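Side-chain contact in oligogalacturonate lyase (Yersinia enterocolitica subsp. enterocolitica, PDB 3PE7), which cleaves oligogalacturonates by beta-elimination, probably in the cytoplasm, and binds manganese, probably at its active site: residues Y63-D66 with V71-Q74. Sequence-based numbering, arbitrary orientation.
Sequences YLLD and VATQ
Tyr-63 brings its ring against Gln-74 from the backbone outward: Tyr-63 CD1 lies 3.5 Å from CA of Gln-74, Tyr-63 CE1 is likewise 3.5 Å from Gln-74 CB, and further out Tyr-63 CZ is nearest Gln-74 CG. The first torsion of Tyr-63 (chi1 -68°) sets CG anti to its own carbonyl carbon, which swings the ring toward the neighbouring strand. Gln-74 answers with CG anti to the backbone N and an extended chain; both side chains head away from the strands in roughly the same direction but at an oblique angle, and ring and amide planes 43° apart rule out a stack. The amide nitrogen NE2 is claimed from outside the pair, by hydrogen bonds to the backbone O of Thr-76 and to Asp-57, a calcium ligand along with Met-1. Gln-74 thereby acts as a second-shell residue that may help to position this carboxylate, while Phe-56 meets the Tyr-63 ring edge-to-face.

The two segments are the arms of an antiparallel beta hairpin in an outer part of one blade of the seven-bladed beta-propeller, with strand 49-54 flanking one arm and strand 6-8 the other. Leu-64 and Thr-73 form its hydrogen-bonded pair: N of Leu-64 to O of Thr-73 and N of Thr-73 to O of Leu-64 are both 2.9 Å. Near the turn, N of Asp-66 donates to O of Val-71 at 2.8 Å with an almost straight N-H...O angle of 173°. Val-71 meets the other strand mainly through its backbone, its CB being directed away. On the Tyr-63 face, Ala-72 CB sits between Tyr-63 CD1 and Leu-65 CD1, 4.4 Å from each. OD1 of Asp-66 accepts hydrogen bonds from the backbone N of Asn-68 and of Thr-69, in the loop joining the arms.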
loop_
_atom_site.group_PDB
_atom_site.type_symbol
_atom_site.label_atom_id
_atom_site.label_comp_id
_atom_site.label_asym_id
_atom_site.label_seq_id
_atom_site.Cartn_x
_atom_site.Cartn_y
_atom_site.Cartn_z
ATOM N N TYR A 63 -0.804 15.497 5.139
ATOM C CA TYR A 63 -1.060 16.055 6.458
ATOM C C TYR A 63 -0.575 15.090 7.519
ATOM O O TYR A 63 -0.530 13.891 7.278
ATOM C CB TYR A 63 -2.565 16.292 6.658
ATOM C CG TYR A 63 -3.093 17.383 5.775
ATOM C CD1 TYR A 63 -3.299 18.671 6.271
ATOM C CD2 TYR A 63 -3.373 17.136 4.431
ATOM C CE1 TYR A 63 -3.753 19.701 5.428
ATOM C CE2 TYR A 63 -3.818 18.152 3.588
ATOM C CZ TYR A 63 -4.018 19.427 4.102
ATOM O OH TYR A 63 -4.461 20.429 3.266
ATOM N N LEU A 64 -0.185 15.619 8.685
ATOM C CA LEU A 64 0.079 14.763 9.838
ATOM C C LEU A 64 -0.961 15.066 10.896
ATOM O O LEU A 64 -1.079 16.211 11.370
ATOM C CB LEU A 64 1.503 14.993 10.392
ATOM C CG LEU A 64 1.978 13.961 11.414
ATOM C CD1 LEU A 64 2.302 12.628 10.736
ATOM C CD2 LEU A 64 3.218 14.473 12.142
ATOM N N LEU A 65 -1.718 14.045 11.275
ATOM C CA LEU A 65 -2.795 14.198 12.244
ATOM C C LEU A 65 -2.308 13.754 13.626
ATOM O O LEU A 65 -1.842 12.612 13.790
ATOM C CB LEU A 65 -4.018 13.359 11.821
ATOM C CG LEU A 65 -5.218 13.234 12.763
ATOM C CD1 LEU A 65 -5.779 14.586 13.194
ATOM C CD2 LEU A 65 -6.311 12.372 12.113
ATOM N N ASP A 66 -2.401 14.662 14.598
ATOM C CA ASP A 66 -2.129 14.323 16.004
ATOM C C ASP A 66 -3.422 13.724 16.565
ATOM O O ASP A 66 -4.429 14.413 16.686
ATOM C CB ASP A 66 -1.693 15.550 16.802
ATOM C CG ASP A 66 -1.243 15.203 18.211
ATOM O OD1 ASP A 66 -1.954 14.457 18.917
ATOM O OD2 ASP A 66 -0.175 15.699 18.628
ATOM N N VAL A 71 -5.453 17.741 15.918
ATOM C CA VAL A 71 -4.983 18.760 14.989
ATOM C C VAL A 71 -4.189 18.138 13.856
ATOM O O VAL A 71 -3.315 17.305 14.092
ATOM C CB VAL A 71 -4.149 19.861 15.722
ATOM C CG1 VAL A 71 -3.509 20.828 14.714
ATOM C CG2 VAL A 71 -5.034 20.615 16.712
ATOM N N ALA A 72 -4.529 18.529 12.623
ATOM C CA ALA A 72 -3.792 18.113 11.431
ATOM C C ALA A 72 -2.892 19.253 10.959
ATOM O O ALA A 72 -3.340 20.395 10.814
ATOM C CB ALA A 72 -4.759 17.747 10.342
ATOM N N THR A 73 -1.628 18.946 10.718
ATOM C CA THR A 73 -0.712 19.938 10.172
ATOM C C THR A 73 -0.459 19.625 8.696
ATOM O O THR A 73 -0.122 18.494 8.357
ATOM C CB THR A 73 0.619 19.933 10.947
ATOM O OG1 THR A 73 0.356 20.192 12.334
ATOM C CG2 THR A 73 1.588 21.021 10.389
ATOM N N GLN A 74 -0.619 20.625 7.834
ATOM C CA GLN A 74 -0.324 20.457 6.413
ATOM C C GLN A 74 1.171 20.357 6.203
ATOM O O GLN A 74 1.926 21.265 6.610
ATOM C CB GLN A 74 -0.895 21.628 5.597
ATOM C CG GLN A 74 -0.765 21.420 4.086
ATOM C CD GLN A 74 -1.471 22.493 3.295
ATOM O OE1 GLN A 74 -2.373 23.168 3.808
ATOM N NE2 GLN A 74 -1.100 22.631 2.023
#